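Toxin PAU_02230 (Photorhabdus asymbiotica subsp. asymbiotica ATCC 43949, PDB 6HV6) is a bacterial toxin, also called PaTox, whose modelled region combines many helices with a small hairpin and a larger antiparallel beta sheet. Local coordinates at residues I66-G70 / Y71-R75; G101-A104 / Q105-A109; Q121-N124 / F125-L128; D318-S321 / D322-F326; D353-S357 / G358-N362. The protein carries 1 engineered substitution. All blocks are in the same frame, centred on the assembly; numbering follows the deposited sequence.

Contact 1: I66-G70 / Y71-R75; sequences ITISG and YKFKR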
loop_
_atom_site.group_PDB
_atom_site.type_symbol
_atom_site.label_atom_id
_atom_site.label_comp_id
_atom_site.label_asym_id
_atom_site.label_seq_id
_atom_site.Cartn_x
_atom_site.Cartn_y
_atom_site.Cartn_z
ATOM N N ILE A 66 -17.256 -1.930 -4.600
ATOM C CA ILE A 66 -16.081 -2.413 -5.315
ATOM C C ILE A 66 -15.523 -3.612 -4.569
ATOM O O ILE A 66 -15.312 -3.549 -3.352
ATOM C CB ILE A 66 -15.011 -1.316 -5.470
ATOM C CG1 ILE A 66 -15.566 -0.174 -6.330
ATOM C CG2 ILE A 66 -13.732 -1.900 -6.080
ATOM C CD1 ILE A 66 -14.766 1.099 -6.256
ATOM N N THR A 67 -15.292 -4.702 -5.297
ATOM C CA THR A 67 -14.719 -5.924 -4.747
ATOM C C THR A 67 -13.263 -6.036 -5.173
ATOM O O THR A 67 -12.962 -6.032 -6.373
ATOM C CB THR A 67 -15.513 -7.144 -5.207
ATOM O OG1 THR A 67 -16.844 -7.047 -4.693
ATOM C CG2 THR A 67 -14.878 -8.415 -4.693
ATOM N N ILE A 68 -12.366 -6.118 -4.192
ATOM C CA ILE A 68 -10.931 -6.267 -4.422
ATOM C C ILE A 68 -10.526 -7.621 -3.849
ATOM O O ILE A 68 -10.400 -7.776 -2.626
ATOM C CB ILE A 68 -10.110 -5.146 -3.777
ATOM C CG1 ILE A 68 -10.547 -3.774 -4.289
ATOM C CG2 ILE A 68 -8.632 -5.377 -4.046
ATOM C CD1 ILE A 68 -10.172 -3.525 -5.717
ATOM N N SER A 69 -10.316 -8.600 -4.727
ATOM C CA SER A 69 -9.800 -9.920 -4.354
ATOM C C SER A 69 -10.624 -10.556 -3.239
ATOM O O SER A 69 -10.101 -11.075 -2.252
ATOM C CB SER A 69 -8.322 -9.834 -3.979
ATOM O OG SER A 69 -7.552 -9.479 -5.128
ATOM N N GLY A 70 -11.940 -10.519 -3.413
ATOM C CA GLY A 70 -12.855 -11.141 -2.487
ATOM C C GLY A 70 -13.394 -10.231 -1.404
ATOM O O GLY A 70 -14.363 -10.606 -0.733
ATOM N N TYR A 71 -12.814 -9.049 -1.218
ATOM C CA TYR A 71 -13.248 -8.121 -0.181
ATOM C C TYR A 71 -14.102 -7.019 -0.789
ATOM O O TYR A 71 -13.686 -6.367 -1.751
ATOM C CB TYR A 71 -12.050 -7.513 0.549
ATOM C CG TYR A 71 -11.304 -8.533 1.379
ATOM C CD1 TYR A 71 -11.679 -8.794 2.691
ATOM C CD2 TYR A 71 -10.253 -9.257 0.841
ATOM C CE1 TYR A 71 -11.009 -9.730 3.452
ATOM C CE2 TYR A 71 -9.575 -10.201 1.598
ATOM C CZ TYR A 71 -9.959 -10.429 2.905
ATOM O OH TYR A 71 -9.298 -11.367 3.666
ATOM N N LYS A 72 -15.285 -6.812 -0.216
ATOM C CA LYS A 72 -16.221 -5.806 -0.697
ATOM C C LYS A 72 -15.974 -4.487 0.019
ATOM O O LYS A 72 -15.860 -4.450 1.248
ATOM C CB LYS A 72 -17.664 -6.262 -0.474
ATOM C CG LYS A 72 -17.978 -7.616 -1.092
ATOM C CD LYS A 72 -19.422 -7.705 -1.590
ATOM C CE LYS A 72 -20.431 -7.605 -0.458
ATOM N NZ LYS A 72 -21.834 -7.552 -0.974
ATOM N N PHE A 73 -15.884 -3.407 -0.748
ATOM C CA PHE A 73 -15.754 -2.069 -0.192
ATOM C C PHE A 73 -16.953 -1.257 -0.643
ATOM O O PHE A 73 -17.196 -1.121 -1.847
ATOM C CB PHE A 73 -14.438 -1.419 -0.614
ATOM C CG PHE A 73 -13.248 -2.185 -0.152
ATOM C CD1 PHE A 73 -12.779 -3.265 -0.881
ATOM C CD2 PHE A 73 -12.638 -1.877 1.046
ATOM C CE1 PHE A 73 -11.697 -3.992 -0.448
ATOM C CE2 PHE A 73 -11.549 -2.611 1.490
ATOM C CZ PHE A 73 -11.083 -3.672 0.735
ATOM N N LYS A 74 -17.703 -0.742 0.323
ATOM C CA LYS A 74 -18.942 -0.030 0.054
ATOM C C LYS A 74 -18.692 1.465 -0.077
ATOM O O LYS A 74 -17.927 2.047 0.693
ATOM C CB LYS A 74 -19.955 -0.294 1.168
ATOM C CG LYS A 74 -20.794 -1.549 0.962
ATOM C CD LYS A 74 -21.749 -1.381 -0.213
ATOM C CE LYS A 74 -22.587 -2.629 -0.449
ATOM N NZ LYS A 74 -23.543 -2.443 -1.578
ATOM N N ARG A 75 -19.342 2.074 -1.064
ATOM C CA ARG A 75 -19.316 3.525 -1.208
ATOM C C ARG A 75 -19.967 4.182 0.000
ATOM O O ARG A 75 -21.069 3.809 0.405
ATOM C CB ARG A 75 -20.053 3.939 -2.484
ATOM C CG ARG A 75 -19.691 5.320 -3.011
ATOM C CD ARG A 75 -20.724 5.826 -4.001
ATOM N NE ARG A 75 -21.788 6.554 -3.314
ATOM C CZ ARG A 75 -22.943 6.020 -2.928
ATOM N NH1 ARG A 75 -23.206 4.743 -3.174
ATOM N NH2 ARG A 75 -23.842 6.767 -2.300
#
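I68 and F73 meet on one face of a two-stranded beta hairpin, strands 65-68 and 71-74 joined by a tight type I' turn from I68 to Y71. Their side chains cross at about a right angle, I68 CB standing 3.9 Å from F73 CE1, while I68 CG1 lies near F73 CE1 and CD1. F73 CG is anti to its own carbonyl carbon (chi1 -61°), which swings the ring back over the partner strand and brings its CD1 edge to I66 O, in the ring plane. Y71 repeats this torsion, and I68 O sits at the edge of its ring, in plane, with Y71 CD2 3.6 Å from S69 O. I66, I68, Y71 and F73 share a face that packs on helices 144-176 and 215-224; Y226 meets both rings, edge-to-face with Y71, and Y71 OH and S227 OG are hydrogen-bonded. On the other face T67 and K72 form a non-hydrogen-bonded pair, T67 OG1 lying 3.8 Å from the aliphatic K72 CG; the bent lysine chain carries NZ off to a salt bridge with E65. Paired bonds join I66 to F73 and I68 to Y71. S69 and G70 both have positive phi, as the turn requires. Between the two bonded pairs, T67 CA approaches Y71 O at 3.2 Å in a CA-H...O contact, the same oxygen that accepts the I68 N bond at 2.8 Å.

Contact 2: G101-A104 / Q105-A109; sequences GKIA and QAQQA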
loop_
_atom_site.group_PDB
_atom_site.type_symbol
_atom_site.label_atom_id
_atom_site.label_comp_id
_atom_site.label_asym_id
_atom_site.label_seq_id
_atom_site.Cartn_x
_atom_site.Cartn_y
_atom_site.Cartn_z
ATOM N N GLY A 101 3.507 26.841 22.785
ATOM C CA GLY A 101 2.477 27.784 23.191
ATOM C C GLY A 101 1.076 27.321 22.844
ATOM O O GLY A 101 0.684 26.177 23.098
ATOM N N LYS A 102 0.307 28.234 22.245
ATOM C CA LYS A 102 -1.117 28.003 22.047
ATOM C C LYS A 102 -1.369 26.910 21.013
ATOM O O LYS A 102 -2.294 26.102 21.168
ATOM C CB LYS A 102 -1.800 29.312 21.647
ATOM C CG LYS A 102 -1.536 30.477 22.617
ATOM C CD LYS A 102 -0.253 31.265 22.278
ATOM C CE LYS A 102 0.057 32.317 23.338
ATOM N NZ LYS A 102 1.357 33.011 23.110
ATOM N N ILE A 103 -0.553 26.856 19.958
ATOM C CA ILE A 103 -0.688 25.780 18.981
ATOM C C ILE A 103 -0.428 24.433 19.644
ATOM O O ILE A 103 -1.193 23.479 19.471
ATOM C CB ILE A 103 0.252 26.016 17.787
ATOM C CG1 ILE A 103 -0.179 27.266 17.018
ATOM C CG2 ILE A 103 0.267 24.798 16.871
ATOM C CD1 ILE A 103 0.766 27.645 15.897
ATOM N N ALA A 104 0.656 24.340 20.420
ATOM C CA ALA A 104 0.946 23.111 21.146
ATOM C C ALA A 104 -0.200 22.741 22.079
ATOM O O ALA A 104 -0.577 21.567 22.180
ATOM C CB ALA A 104 2.253 23.259 21.925
ATOM N N GLN A 105 -0.791 23.738 22.747
ATOM C CA GLN A 105 -1.916 23.456 23.635
ATOM C C GLN A 105 -3.106 22.895 22.867
ATOM O O GLN A 105 -3.775 21.967 23.334
ATOM C CB GLN A 105 -2.323 24.717 24.391
ATOM C CG GLN A 105 -3.511 24.510 25.319
ATOM C CD GLN A 105 -3.966 25.793 25.995
ATOM O OE1 GLN A 105 -3.432 26.869 25.731
ATOM N NE2 GLN A 105 -4.960 25.682 26.873
ATOM N N ALA A 106 -3.402 23.462 21.695
ATOM C CA ALA A 106 -4.498 22.940 20.888
ATOM C C ALA A 106 -4.199 21.521 20.429
ATOM O O ALA A 106 -5.096 20.673 20.374
ATOM C CB ALA A 106 -4.753 23.851 19.685
ATOM N N GLN A 107 -2.944 21.244 20.095
ATOM C CA GLN A 107 -2.587 19.895 19.678
ATOM C C GLN A 107 -2.720 18.909 20.828
ATOM O O GLN A 107 -3.248 17.808 20.641
ATOM C CB GLN A 107 -1.178 19.889 19.096
ATOM C CG GLN A 107 -1.140 20.618 17.765
ATOM C CD GLN A 107 0.247 20.772 17.227
ATOM O OE1 GLN A 107 1.211 20.260 17.799
ATOM N NE2 GLN A 107 0.367 21.481 16.115
ATOM N N GLN A 108 -2.272 19.290 22.028
ATOM C CA GLN A 108 -2.434 18.402 23.176
ATOM C C GLN A 108 -3.908 18.141 23.465
ATOM O O GLN A 108 -4.309 16.999 23.720
ATOM C CB GLN A 108 -1.741 18.983 24.405
ATOM C CG GLN A 108 -1.697 18.013 25.576
ATOM C CD GLN A 108 -0.662 18.395 26.622
ATOM O OE1 GLN A 108 -0.249 19.552 26.707
ATOM N NE2 GLN A 108 -0.229 17.417 27.420
ATOM N N ALA A 109 -4.731 19.189 23.434
ATOM C CA ALA A 109 -6.156 19.024 23.710
ATOM C C ALA A 109 -6.834 18.167 22.647
ATOM O O ALA A 109 -7.661 17.304 22.966
ATOM C CB ALA A 109 -6.827 20.394 23.801
#
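The flat carboxamide of Q107 has the I103 branch over one side of its plane, I103 CG2 standing 3.4 Å from Q107 NE2 and farther, 4.0 Å, from Q107 CD. Its ends point to polar partners: Q107 OE1 accepts from N96 N, and NE2 makes a weak hydrogen bond to S99 OG, which probably sets the rotation of the amide. The pair lies one turn apart on helix 101-115, side by side and pointing the same way. I103 helps by its branching: CG2 is anti to the backbone N, whereas CG1 lies beside that N (chi1 -66°), and it is CG2 that reaches the amide. Q107 starts with CG beside its backbone N and then runs extended, bringing Q107 CG to 3.3 Å from I103 O before the amide begins. Beneath these side chains runs the ordinary alpha-helical ladder: Q105 N to G101 O, A106 N to K102 O, Q107 N to I103 O and, at 2.8 Å, Q108 N to A104 O. The CB atoms of Q105 and A106 rest against carbonyl oxygens of the preceding turn, Q105 CB lying 3.5 Å from K102 O. A106 also has a bound 1,2-ethanediol about 4 Å from its side chain. Most of this turn is at the surface, but A106 touches A144, and A109 touches A144 and T145, at the start of helix 144-176.

Contact 3: Q121-N124 / F125-L128; sequences QYDN and FNGL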
loop_
_atom_site.group_PDB
_atom_site.type_symbol
_atom_site.label_atom_id
_atom_site.label_comp_id
_atom_site.label_asym_id
_atom_site.label_seq_id
_atom_site.Cartn_x
_atom_site.Cartn_y
_atom_site.Cartn_z
ATOM N N GLN A 121 -19.409 13.121 28.231
ATOM C CA GLN A 121 -19.841 14.488 27.999
ATOM C C GLN A 121 -19.912 14.832 26.513
ATOM O O GLN A 121 -20.325 15.941 26.179
ATOM C CB GLN A 121 -18.928 15.471 28.743
ATOM C CG GLN A 121 -17.457 15.335 28.440
ATOM C CD GLN A 121 -16.719 14.440 29.420
ATOM O OE1 GLN A 121 -17.066 13.271 29.614
ATOM N NE2 GLN A 121 -15.678 14.988 30.037
ATOM N N TYR A 122 -19.556 13.918 25.609
ATOM C CA TYR A 122 -19.739 14.153 24.182
ATOM C C TYR A 122 -20.792 13.240 23.572
ATOM O O TYR A 122 -20.865 13.134 22.339
ATOM C CB TYR A 122 -18.407 14.004 23.460
ATOM C CG TYR A 122 -17.410 14.974 24.028
ATOM C CD1 TYR A 122 -17.356 16.282 23.565
ATOM C CD2 TYR A 122 -16.564 14.605 25.057
ATOM C CE1 TYR A 122 -16.460 17.184 24.094
ATOM C CE2 TYR A 122 -15.654 15.512 25.592
ATOM C CZ TYR A 122 -15.623 16.803 25.108
ATOM O OH TYR A 122 -14.735 17.719 25.613
ATOM N N ASP A 123 -21.617 12.600 24.413
ATOM C CA ASP A 123 -22.598 11.640 23.927
ATOM C C ASP A 123 -23.556 12.269 22.929
ATOM O O ASP A 123 -24.143 11.561 22.104
ATOM C CB ASP A 123 -23.401 11.070 25.088
ATOM C CG ASP A 123 -22.645 10.006 25.869
ATOM O OD1 ASP A 123 -21.665 9.430 25.349
ATOM O OD2 ASP A 123 -23.059 9.742 27.000
ATOM N N ASN A 124 -23.757 13.583 23.009
ATOM C CA ASN A 124 -24.672 14.229 22.075
ATOM C C ASN A 124 -24.215 14.076 20.632
ATOM O O ASN A 124 -25.034 14.208 19.717
ATOM C CB ASN A 124 -24.809 15.711 22.418
ATOM C CG ASN A 124 -23.592 16.513 21.996
ATOM O OD1 ASN A 124 -22.561 16.491 22.661
ATOM N ND2 ASN A 124 -23.703 17.209 20.868
ATOM N N PHE A 125 -22.926 13.804 20.403
ATOM C CA PHE A 125 -22.451 13.585 19.044
ATOM C C PHE A 125 -22.789 12.191 18.537
ATOM O O PHE A 125 -22.776 11.970 17.323
ATOM C CB PHE A 125 -20.928 13.797 18.959
ATOM C CG PHE A 125 -20.502 15.215 19.199
ATOM C CD1 PHE A 125 -21.186 16.263 18.621
ATOM C CD2 PHE A 125 -19.416 15.501 20.004
ATOM C CE1 PHE A 125 -20.799 17.578 18.827
ATOM C CE2 PHE A 125 -19.034 16.811 20.224
ATOM C CZ PHE A 125 -19.730 17.849 19.643
ATOM N N ASN A 126 -23.098 11.248 19.432
ATOM C CA ASN A 126 -23.345 9.884 18.974
ATOM C C ASN A 126 -24.558 9.786 18.049
ATOM O O ASN A 126 -24.597 8.925 17.167
ATOM C CB ASN A 126 -23.531 8.960 20.171
ATOM C CG ASN A 126 -22.245 8.730 20.912
ATOM O OD1 ASN A 126 -21.154 8.859 20.340
ATOM N ND2 ASN A 126 -22.353 8.352 22.165
ATOM N N GLY A 127 -25.558 10.619 18.236
ATOM C CA GLY A 127 -26.689 10.438 17.343
ATOM C C GLY A 127 -26.549 11.043 15.958
ATOM O O GLY A 127 -27.446 10.868 15.126
ATOM N N LEU A 128 -25.447 11.730 15.675
ATOM C CA LEU A 128 -25.327 12.564 14.489
ATOM C C LEU A 128 -24.843 11.758 13.289
ATOM O O LEU A 128 -24.082 10.798 13.419
ATOM C CB LEU A 128 -24.368 13.724 14.753
ATOM C CG LEU A 128 -24.761 14.656 15.904
ATOM C CD1 LEU A 128 -23.815 15.850 15.994
ATOM C CD2 LEU A 128 -26.200 15.125 15.742
HETATM O O HOH W 1 -27.189 12.387 19.951
#
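N124 has its CG between the backbone N and the carbonyl carbon (chi1 75°), which folds the amide back over the F125 ring, in an irregular loop between helices 101-115 and 130-138 that includes a type I beta turn from F125 to L128. N124 OD1 lies 4.1 Å above the plane of the F125 ring, over its centre, and N124 ND2 comes 3.5 Å from F125 CD1; amide and ring planes are 49° apart. F125 differs, with CG anti to its own carbonyl carbon, as in Y122; the Y122 and F125 side chains lie side by side, pointing the same way. F125 CE2 meets the edge of the Y122 ring near its plane, 3.8 Å from Y122 CD1. Both rings rest on helix 144-176, Y122 touching T145, T146 and V149, and F125 touching T146. D123 and N126 also lie alongside each other, with N126 CB 3.3 Å from D123 O; N126 OD1 turns to K153 NZ, which ties the turn to the same helix. The backbone is held by bonds three residues apart: F125 N to Y122 O at 2.9 Å and N126 N to D123 O, both donors standing above the carbonyl plane, then L128 N to F125 O within the last turn. Between the last two, N124 and G127 are linked by a water that donates to N124 O at 2.8 Å and accepts from G127 N at 3.0 Å.

Contact 4: D318-S321 / D322-F326; sequences DKHS and DMAAF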
loop_
_atom_site.group_PDB
_atom_site.type_symbol
_atom_site.label_atom_id
_atom_site.label_comp_id
_atom_site.label_asym_id
_atom_site.label_seq_id
_atom_site.Cartn_x
_atom_site.Cartn_y
_atom_site.Cartn_z
ATOM N N ASP A 318 1.461 -10.904 -22.135
ATOM C CA ASP A 318 2.018 -11.876 -23.069
ATOM C C ASP A 318 3.294 -11.370 -23.726
ATOM O O ASP A 318 4.120 -12.175 -24.173
ATOM C CB ASP A 318 1.004 -12.227 -24.169
ATOM C CG ASP A 318 -0.067 -13.203 -23.706
ATOM O OD1 ASP A 318 -0.069 -13.590 -22.522
ATOM O OD2 ASP A 318 -0.910 -13.592 -24.543
ATOM N N LYS A 319 3.459 -10.057 -23.828
ATOM C CA LYS A 319 4.584 -9.470 -24.538
ATOM C C LYS A 319 5.368 -8.585 -23.587
ATOM O O LYS A 319 4.783 -7.819 -22.817
ATOM C CB LYS A 319 4.124 -8.645 -25.749
ATOM C CG LYS A 319 3.457 -9.454 -26.849
ATOM C CD LYS A 319 3.276 -8.620 -28.109
ATOM C CE LYS A 319 2.845 -9.481 -29.291
ATOM N NZ LYS A 319 2.636 -8.672 -30.523
ATOM N N HIS A 320 6.696 -8.699 -23.639
ATOM C CA HIS A 320 7.527 -7.830 -22.815
ATOM C C HIS A 320 7.285 -6.359 -23.143
ATOM O O HIS A 320 7.235 -5.510 -22.243
ATOM C CB HIS A 320 9.003 -8.183 -22.999
ATOM C CG HIS A 320 9.929 -7.228 -22.318
ATOM N ND1 HIS A 320 10.204 -7.295 -20.969
ATOM C CD2 HIS A 320 10.613 -6.158 -22.790
ATOM C CE1 HIS A 320 11.024 -6.314 -20.640
ATOM N NE2 HIS A 320 11.289 -5.611 -21.726
ATOM N N SER A 321 7.120 -6.040 -24.429
ATOM C CA SER A 321 6.976 -4.640 -24.817
ATOM C C SER A 321 5.715 -4.026 -24.228
ATOM O O SER A 321 5.705 -2.834 -23.902
ATOM C CB SER A 321 6.974 -4.498 -26.340
ATOM O OG SER A 321 5.832 -5.097 -26.922
ATOM N N ASP A 322 4.648 -4.816 -24.080
ATOM C CA ASP A 322 3.441 -4.301 -23.441
ATOM C C ASP A 322 3.660 -4.074 -21.956
ATOM O O ASP A 322 3.211 -3.064 -21.403
ATOM C CB ASP A 322 2.276 -5.261 -23.653
ATOM C CG ASP A 322 1.808 -5.286 -25.092
ATOM O OD1 ASP A 322 1.979 -4.260 -25.779
ATOM O OD2 ASP A 322 1.262 -6.318 -25.519
ATOM N N MET A 323 4.314 -5.021 -21.287
ATOM C CA MET A 323 4.596 -4.847 -19.868
ATOM C C MET A 323 5.444 -3.606 -19.642
ATOM O O MET A 323 5.163 -2.804 -18.741
ATOM C CB MET A 323 5.273 -6.111 -19.325
ATOM C CG MET A 323 5.525 -6.138 -17.820
ATOM S SD MET A 323 7.027 -5.246 -17.392
ATOM C CE MET A 323 8.289 -6.408 -17.932
ATOM N N ALA A 324 6.457 -3.404 -20.487
ATOM C CA ALA A 324 7.341 -2.253 -20.336
ATOM C C ALA A 324 6.625 -0.945 -20.652
ATOM O O ALA A 324 6.882 0.079 -20.007
ATOM C CB ALA A 324 8.564 -2.410 -21.233
ATOM N N ALA A 325 5.749 -0.943 -21.658
ATOM C CA ALA A 325 4.984 0.270 -21.932
ATOM C C ALA A 325 4.101 0.625 -20.739
ATOM O O ALA A 325 4.016 1.792 -20.339
ATOM C CB ALA A 325 4.145 0.097 -23.197
ATOM N N PHE A 326 3.470 -0.381 -20.140
ATOM C CA PHE A 326 2.632 -0.144 -18.971
ATOM C C PHE A 326 3.467 0.370 -17.803
ATOM O O PHE A 326 3.103 1.349 -17.147
ATOM C CB PHE A 326 1.904 -1.433 -18.597
ATOM C CG PHE A 326 1.047 -1.305 -17.387
ATOM C CD1 PHE A 326 -0.072 -0.488 -17.401
ATOM C CD2 PHE A 326 1.360 -1.998 -16.232
ATOM C CE1 PHE A 326 -0.866 -0.364 -16.283
ATOM C CE2 PHE A 326 0.562 -1.877 -15.097
ATOM C CZ PHE A 326 -0.552 -1.064 -15.131
HETATM O O HOH W 2 1.041 -8.223 -23.793
#
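K319 and D322 face each other at the start of helix 320-334, with K319 in the N-cap position. The backbone bonds come first: K319 O accepts M323 N at 3.2 Å and, weakly, D322 N, and the next two carbonyls, H320 O and S321 O, take A324 N and A325 N. A water adds a polar link, bridging K319 N at 3.0 Å and D322 OD2 at 2.6 Å. D322 is three residues past the cap, where a capping box would bond directly to K319 N; here the water intervenes. The two opposite charges stay apart, K319 NZ lying 5.7 Å from D322 OD2, while K319 CB packs 3.7 Å from that oxygen. Van der Waals contact falls to H320 and M323, which cross obliquely. H320 CG is anti to the backbone N (chi1 173°), sending the ring to helix 271-274, where E271 and L274 touch it, while NE2 bonds L267 O of the loop before that helix. M323, bent at chi2 and chi3, also touches Y305 and F317 of the main sheet. Its methyl CE ends 3.7 Å from H320 ND1, a buried nitrogen without a polar partner in the model.

Contact 5: D353-S357 / G358-N362; sequences DIKIS and GRNLN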
loop_
_atom_site.group_PDB
_atom_site.type_symbol
_atom_site.label_atom_id
_atom_site.label_comp_id
_atom_site.label_asym_id
_atom_site.label_seq_id
_atom_site.Cartn_x
_atom_site.Cartn_y
_atom_site.Cartn_z
ATOM N N ASP A 353 18.538 -21.523 2.013
ATOM C CA ASP A 353 19.407 -21.259 3.147
ATOM C C ASP A 353 19.042 -19.987 3.901
ATOM O O ASP A 353 19.306 -19.890 5.104
ATOM C CB ASP A 353 20.862 -21.170 2.674
ATOM C CG ASP A 353 21.258 -22.324 1.768
ATOM O OD1 ASP A 353 20.918 -23.485 2.088
ATOM O OD2 ASP A 353 21.907 -22.065 0.729
ATOM N N ILE A 354 18.443 -19.010 3.235
ATOM C CA ILE A 354 18.214 -17.706 3.852
ATOM C C ILE A 354 17.007 -17.794 4.774
ATOM O O ILE A 354 15.904 -18.151 4.345
ATOM C CB ILE A 354 18.025 -16.625 2.786
ATOM C CG1 ILE A 354 19.326 -16.468 1.997
ATOM C CG2 ILE A 354 17.579 -15.308 3.429
ATOM C CD1 ILE A 354 19.159 -15.720 0.684
ATOM N N LYS A 355 17.213 -17.470 6.046
ATOM C CA LYS A 355 16.193 -17.631 7.071
ATOM C C LYS A 355 15.827 -16.272 7.642
ATOM O O LYS A 355 16.707 -15.505 8.043
ATOM C CB LYS A 355 16.682 -18.566 8.182
ATOM C CG LYS A 355 17.171 -19.916 7.671
ATOM C CD LYS A 355 16.025 -20.783 7.163
ATOM C CE LYS A 355 15.253 -21.408 8.320
ATOM N NZ LYS A 355 14.278 -22.457 7.889
ATOM N N ILE A 356 14.533 -15.979 7.672
ATOM C CA ILE A 356 13.996 -14.749 8.236
ATOM C C ILE A 356 13.266 -15.142 9.515
ATOM O O ILE A 356 12.203 -15.774 9.466
ATOM C CB ILE A 356 13.081 -14.017 7.238
ATOM C CG1 ILE A 356 13.914 -13.215 6.237
ATOM C CG2 ILE A 356 12.130 -13.080 7.937
ATOM C CD1 ILE A 356 14.510 -14.035 5.139
ATOM N N SER A 357 13.860 -14.801 10.663
ATOM C CA SER A 357 13.368 -15.234 11.975
ATOM C C SER A 357 13.137 -16.739 12.003
ATOM O O SER A 357 12.134 -17.225 12.529
ATOM C CB SER A 357 12.090 -14.494 12.372
ATOM O OG SER A 357 12.226 -13.094 12.214
ATOM N N GLY A 358 14.069 -17.488 11.419
ATOM C CA GLY A 358 13.962 -18.933 11.403
ATOM C C GLY A 358 13.057 -19.512 10.338
ATOM O O GLY A 358 12.858 -20.731 10.320
ATOM N N ARG A 359 12.501 -18.689 9.451
ATOM C CA ARG A 359 11.615 -19.156 8.393
ATOM C C ARG A 359 12.222 -18.823 7.038
ATOM O O ARG A 359 12.676 -17.696 6.821
ATOM C CB ARG A 359 10.217 -18.524 8.516
ATOM C CG ARG A 359 9.453 -18.920 9.786
ATOM C CD ARG A 359 7.931 -19.006 9.562
ATOM N NE ARG A 359 7.321 -17.720 9.221
ATOM C CZ ARG A 359 6.025 -17.546 8.957
ATOM N NH1 ARG A 359 5.193 -18.580 8.992
ATOM N NH2 ARG A 359 5.559 -16.335 8.650
ATOM N N ASN A 360 12.237 -19.800 6.134
ATOM C CA ASN A 360 12.592 -19.528 4.747
ATOM C C ASN A 360 11.405 -18.886 4.024
ATOM O O ASN A 360 10.294 -18.786 4.558
ATOM C CB ASN A 360 13.036 -20.809 4.040
ATOM C CG ASN A 360 11.980 -21.904 4.085
ATOM O OD1 ASN A 360 10.823 -21.683 3.725
ATOM N ND2 ASN A 360 12.375 -23.094 4.537
ATOM N N LEU A 361 11.642 -18.434 2.793
ATOM C CA LEU A 361 10.582 -17.717 2.094
ATOM C C LEU A 361 9.378 -18.616 1.844
ATOM O O LEU A 361 8.239 -18.133 1.841
ATOM C CB LEU A 361 11.091 -17.128 0.776
ATOM C CG LEU A 361 12.164 -16.035 0.797
ATOM C CD1 LEU A 361 12.187 -15.283 -0.542
ATOM C CD2 LEU A 361 11.964 -15.059 1.953
ATOM N N ASN A 362 9.599 -19.924 1.661
ATOM C CA ASN A 362 8.475 -20.832 1.451
ATOM C C ASN A 362 7.603 -20.921 2.698
ATOM O O ASN A 362 6.369 -20.870 2.614
ATOM C CB ASN A 362 8.979 -22.219 1.054
ATOM C CG ASN A 362 9.203 -22.357 -0.437
ATOM O OD1 ASN A 362 8.719 -21.557 -1.235
ATOM N ND2 ASN A 362 9.923 -23.399 -0.821
HETATM O O HOH W 3 14.789 -17.895 2.036
HETATM O O HOH W 4 16.503 -16.137 10.805
HETATM O O HOH W 5 9.488 -15.147 9.975
#
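I356 O is gripped twice: by R359 N at 2.9 Å, the donor standing above the carbonyl plane, and by a water at 2.8 Å that also has a weak bond from R359 NE. The reciprocal bond is shorter and nearly straight, I356 N to R359 O at 2.7 Å with 172° at the hydrogen. R359 itself bends at chi2 and chi3 and sends NH2 to S239 OG. Across the turn K355 curls back, bent at the same two torsions, laying K355 CE 3.2 Å from G358 O; its NZ has a long, weak ion pair with E363. A second water joins I354 O to L361 N, carrying the loop to the first turn of helix 361-365. There the apolar side closes up, I356 CD1 lying 4.2 Å from L361 CD2, with L361 continuing to L205 and W208. N360 places CG between its backbone N and carbonyl carbon (chi1 57°), from where OD1 accepts E363 N. S357 and G358 both have positive phi. The whole is a two-residue type I' turn from I356 to R359, closed by a single antiparallel bridge and passing straight into a helix with an asparagine N-cap.

Contacts 2 and 3 lie at the surface, on the same side of the chain's centre and opposite contact 4; contacts 1, 4 and 5 are partly buried. Helix 144-176 is a common support, touched by contact 1 mainly through isoleucines, by contact 2 through alanines and by contact 3 through two rings. Contacts 1 and 5 share a type I' turn, but the first opens into a paired hairpin whereas the second has one bridge and leads to a helix. Contacts 4 and 5 both begin helices, a water bridging K319 and D322 at the start of one, the asparagine side chain capping the other. The nearest atoms of contacts 2 and 3 are about 8 Å apart.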